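Long-range contact in GCN5-related N-acetyltransferase (Kribbella flavida, PDB 4MY0), which probably transfers an acetyl group from acetyl-coenzyme A to an amine, possibly on an aminoglycoside, as a member of the GCN5-related N-acetyltransferases: residues S337-A349 against L357-P370. Sequence-based numbering, arbitrary orientation. Where two conformers were deposited one is given.
Sequences SGDVLQLGSRGLA and LAALRTAGLVTGGP
In the sterol carrier protein domain, an antiparallel pairing of strand 341-344 with the short strand 366-367 forms one margin of a five-stranded mixed sheet. Gln342 and Thr367 are its hydrogen-bonded pair: Gln342 N gives to Thr367 O (2.7 Å) and Thr367 N returns a bond to Gln342 O (2.8 Å). On their side of the sheet, in the conformer given, Thr367 CG2 lies close to the bent side chain of Gln342. Farther along, Gly369 N bonds to Asp339 OD1 (2.9 Å), meeting the carboxylate on its syn side but 31° out of its plane. Asp339 reaches this NH because its CG stands anti to the backbone N (chi1 -176°). At the helical end, the sheet bonding gives way to one water, which accepts from Gly344 N and Gly347 N and donates to Leu365 O (2.7 Å), tying the start of helix 345-352 to the Schellman motif that ends helix 357-362, where Leu365 follows Gly364.

On the side of the strands that carries Val366, Leu341 CD1 is pressed against Val366 CG1 (3.4 Å, tight) and also touches Leu357 CD1. The extended Arg361 passes by the same methyl and grips Gly368 O end-on through NH1 and NH2, with the oxygen nearly in the guanidinium plane; Asp374 takes its NE in a salt bridge. Leu365 CD1 sits over one face of the Arg346 guanidinium (3.8 Å to NH1), whose charge is paired with Glu135.

Strand 302-309 continues the sheet beyond 341-344, while helix 371-380 covers Leu341 and Leu357, and Leu265 of the second subunit packs on Arg346.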
loop_
_atom_site.group_PDB
_atom_site.type_symbol
_atom_site.label_atom_id
_atom_site.label_comp_id
_atom_site.label_asym_id
_atom_site.label_seq_id
_atom_site.Cartn_x
_atom_site.Cartn_y
_atom_site.Cartn_z
ATOM N N SER C 337 34.121 50.041 -13.681
ATOM C CA SER C 337 32.823 50.147 -14.358
ATOM C C SER C 337 32.705 49.327 -15.648
ATOM O O SER C 337 31.695 49.415 -16.344
ATOM C CB SER C 337 32.483 51.613 -14.637
ATOM O OG SER C 337 33.476 52.227 -15.442
ATOM N N GLY C 338 33.732 48.538 -15.964
ATOM C CA GLY C 338 33.693 47.665 -17.131
ATOM C C GLY C 338 32.777 46.464 -16.933
ATOM O O GLY C 338 32.060 46.381 -15.932
ATOM N N ASP C 339 32.795 45.535 -17.884
ATOM C CA ASP C 339 31.940 44.347 -17.807
ATOM C C ASP C 339 32.146 43.594 -16.494
ATOM O O ASP C 339 33.278 43.414 -16.030
ATOM C CB ASP C 339 32.160 43.416 -19.011
ATOM C CG ASP C 339 31.213 42.205 -19.009
ATOM O OD1 ASP C 339 30.065 42.317 -18.509
ATOM O OD2 ASP C 339 31.622 41.138 -19.521
ATOM N N VAL C 340 31.048 43.161 -15.890
ATOM C CA VAL C 340 31.130 42.560 -14.569
ATOM C C VAL C 340 30.023 41.537 -14.393
ATOM O O VAL C 340 28.914 41.716 -14.914
ATOM C CB VAL C 340 31.067 43.648 -13.454
ATOM C CG1 VAL C 340 29.762 44.435 -13.538
ATOM C CG2 VAL C 340 31.256 43.037 -12.049
ATOM N N LEU C 341 30.332 40.456 -13.681
ATOM C CA LEU C 341 29.310 39.509 -13.277
ATOM C C LEU C 341 28.290 40.237 -12.390
ATOM O O LEU C 341 28.655 40.837 -11.368
ATOM C CB LEU C 341 29.935 38.345 -12.511
ATOM C CG LEU C 341 28.928 37.285 -12.053
ATOM C CD1 LEU C 341 28.768 36.273 -13.150
ATOM C CD2 LEU C 341 29.355 36.621 -10.765
ATOM N N GLN C 342 27.021 40.170 -12.780
ATOM C CA GLN C 342 25.941 40.824 -12.041
ATOM C C GLN C 342 25.042 39.777 -11.390
ATOM O O GLN C 342 24.675 38.789 -12.027
ATOM C CB GLN C 342 25.127 41.702 -12.995
ATOM C CG GLN C 342 25.975 42.733 -13.730
ATOM C CD GLN C 342 25.544 42.947 -15.168
ATOM O OE1 GLN C 342 24.363 42.882 -15.493
ATOM N NE2 GLN C 342 26.509 43.207 -16.037
ATOM N N LEU C 343 24.706 39.982 -10.118
ATOM C CA LEU C 343 23.818 39.058 -9.398
ATOM C C LEU C 343 22.896 39.760 -8.418
ATOM O O LEU C 343 23.229 40.819 -7.886
ATOM C CB LEU C 343 24.590 37.979 -8.635
ATOM C CG LEU C 343 26.101 37.946 -8.453
ATOM C CD1 LEU C 343 26.603 39.137 -7.675
ATOM C CD2 LEU C 343 26.473 36.649 -7.743
ATOM N N GLY C 344 21.738 39.155 -8.184
ATOM C CA GLY C 344 20.830 39.623 -7.152
ATOM C C GLY C 344 21.126 38.841 -5.888
ATOM O O GLY C 344 22.123 38.114 -5.836
ATOM N N SER C 345 20.257 38.961 -4.885
ATOM C CA SER C 345 20.435 38.232 -3.629
ATOM C C SER C 345 20.409 36.702 -3.788
ATOM O O SER C 345 21.219 35.993 -3.168
ATOM C CB SER C 345 19.385 38.671 -2.604
ATOM O OG SER C 345 19.459 37.882 -1.427
ATOM N N ARG C 346 19.487 36.193 -4.600
ATOM C CA ARG C 346 19.403 34.753 -4.838
ATOM C C ARG C 346 20.714 34.195 -5.432
ATOM O O ARG C 346 21.244 33.183 -4.959
ATOM C CB ARG C 346 18.215 34.435 -5.756
ATOM C CG ARG C 346 16.834 34.812 -5.180
ATOM C CD ARG C 346 15.742 34.640 -6.216
ATOM N NE ARG C 346 15.715 33.273 -6.755
ATOM C CZ ARG C 346 15.031 32.906 -7.842
ATOM N NH1 ARG C 346 15.079 31.642 -8.248
ATOM N NH2 ARG C 346 14.299 33.799 -8.529
ATOM N N GLY C 347 21.247 34.864 -6.453
ATOM C CA GLY C 347 22.466 34.402 -7.101
ATOM C C GLY C 347 23.667 34.513 -6.174
ATOM O O GLY C 347 24.538 33.628 -6.130
ATOM N N LEU C 348 23.714 35.609 -5.426
ATOM C CA LEU C 348 24.761 35.816 -4.428
ATOM C C LEU C 348 24.790 34.662 -3.410
ATOM O O LEU C 348 25.839 34.045 -3.160
ATOM C CB LEU C 348 24.509 37.144 -3.712
ATOM C CG LEU C 348 25.524 37.520 -2.646
ATOM C CD1 LEU C 348 26.892 37.653 -3.288
ATOM C CD2 LEU C 348 25.094 38.807 -1.934
ATOM N N ALA C 349 23.633 34.369 -2.827
ATOM C CA ALA C 349 23.521 33.270 -1.865
ATOM C C ALA C 349 23.913 31.918 -2.482
ATOM O O ALA C 349 24.649 31.140 -1.873
ATOM C CB ALA C 349 22.111 33.206 -1.292
ATOM N N LEU C 357 28.602 28.184 -11.574
ATOM C CA LEU C 357 28.202 29.374 -12.311
ATOM C C LEU C 357 27.359 29.012 -13.531
ATOM O O LEU C 357 26.419 29.733 -13.876
ATOM C CB LEU C 357 29.423 30.199 -12.735
ATOM C CG LEU C 357 29.779 31.418 -11.876
ATOM C CD1 LEU C 357 28.706 32.498 -11.949
ATOM C CD2 LEU C 357 29.987 30.996 -10.451
ATOM N N ALA C 358 27.698 27.899 -14.180
ATOM C CA ALA C 358 26.925 27.428 -15.325
ATOM C C ALA C 358 25.433 27.322 -14.982
ATOM O O ALA C 358 24.575 27.786 -15.739
ATOM C CB ALA C 358 27.455 26.094 -15.805
ATOM N N ALA C 359 25.130 26.718 -13.836
ATOM C CA ALA C 359 23.742 26.564 -13.407
ATOM C C ALA C 359 23.070 27.897 -13.098
ATOM O O ALA C 359 21.879 28.076 -13.379
ATOM C CB ALA C 359 23.651 25.633 -12.196
ATOM N N LEU C 360 23.820 28.819 -12.492
ATOM C CA LEU C 360 23.277 30.127 -12.131
ATOM C C LEU C 360 22.952 30.964 -13.365
ATOM O O LEU C 360 22.004 31.759 -13.366
ATOM C CB LEU C 360 24.261 30.895 -11.249
ATOM C CG LEU C 360 24.591 30.237 -9.916
ATOM C CD1 LEU C 360 25.541 31.107 -9.138
ATOM C CD2 LEU C 360 23.312 30.002 -9.134
ATOM N N ARG C 361 23.748 30.802 -14.414
ATOM C CA ARG C 361 23.501 31.550 -15.634
ATOM C C ARG C 361 22.284 30.976 -16.346
ATOM O O ARG C 361 21.419 31.717 -16.795
ATOM C CB ARG C 361 24.719 31.513 -16.551
ATOM C CG ARG C 361 25.887 32.319 -16.038
ATOM C CD ARG C 361 26.940 32.494 -17.129
ATOM N NE ARG C 361 28.094 33.246 -16.640
ATOM C CZ ARG C 361 28.203 34.572 -16.706
ATOM N NH1 ARG C 361 29.290 35.173 -16.234
ATOM N NH2 ARG C 361 27.225 35.297 -17.241
ATOM N N THR C 362 22.213 29.651 -16.429
ATOM C CA THR C 362 21.049 28.997 -17.031
ATOM C C THR C 362 19.770 29.303 -16.246
ATOM O O THR C 362 18.718 29.488 -16.827
ATOM C CB THR C 362 21.259 27.481 -17.166
ATOM O OG1 THR C 362 22.426 27.244 -17.964
ATOM C CG2 THR C 362 20.045 26.808 -17.842
ATOM N N ALA C 363 19.867 29.392 -14.924
ATOM C CA ALA C 363 18.704 29.754 -14.120
ATOM C C ALA C 363 18.378 31.258 -14.175
ATOM O O ALA C 363 17.356 31.689 -13.640
ATOM C CB ALA C 363 18.903 29.312 -12.689
ATOM N N GLY C 364 19.246 32.052 -14.803
ATOM C CA GLY C 364 19.042 33.497 -14.903
ATOM C C GLY C 364 19.354 34.292 -13.628
ATOM O O GLY C 364 19.008 35.469 -13.511
ATOM N N LEU C 365 20.010 33.653 -12.664
ATOM C CA LEU C 365 20.243 34.280 -11.359
ATOM C C LEU C 365 21.490 35.138 -11.393
ATOM O O LEU C 365 21.745 35.950 -10.501
ATOM C CB LEU C 365 20.389 33.202 -10.279
ATOM C CG LEU C 365 19.110 32.826 -9.529
ATOM C CD1 LEU C 365 17.888 33.010 -10.393
ATOM C CD2 LEU C 365 19.197 31.415 -8.981
ATOM N N VAL C 366 22.258 34.953 -12.455
ATOM C CA VAL C 366 23.546 35.591 -12.611
ATOM C C VAL C 366 23.673 36.001 -14.084
ATOM O O VAL C 366 23.332 35.220 -14.973
ATOM C CB VAL C 366 24.635 34.583 -12.213
ATOM C CG1 VAL C 366 25.809 34.646 -13.143
ATOM C CG2 VAL C 366 25.023 34.756 -10.748
ATOM N N THR C 367 24.147 37.218 -14.343
ATOM C CA THR C 367 24.164 37.758 -15.708
ATOM C C THR C 367 25.446 38.565 -15.996
ATOM O O THR C 367 26.028 39.155 -15.087
ATOM C CB THR C 367 22.879 38.612 -15.967
ATOM O OG1 THR C 367 22.513 38.559 -17.346
ATOM C CG2 THR C 367 23.069 40.049 -15.553
ATOM N N GLY C 368 25.900 38.559 -17.248
ATOM C CA GLY C 368 27.058 39.342 -17.655
ATOM C C GLY C 368 28.423 38.863 -17.172
ATOM O O GLY C 368 28.560 37.776 -16.597
ATOM N N GLY C 369 29.448 39.676 -17.426
ATOM C CA GLY C 369 30.792 39.382 -16.951
ATOM C C GLY C 369 31.553 38.385 -17.808
ATOM O O GLY C 369 30.948 37.580 -18.521
ATOM N N PRO C 370 32.892 38.417 -17.725
ATOM C CA PRO C 370 33.712 37.535 -18.565
ATOM C C PRO C 370 33.725 36.085 -18.080
ATOM O O PRO C 370 33.734 35.820 -16.877
ATOM C CB PRO C 370 35.111 38.150 -18.452
ATOM C CG PRO C 370 35.126 38.801 -17.100
ATOM C CD PRO C 370 33.708 39.273 -16.840
HETATM O O HOH W 1 20.241 36.765 -8.433
#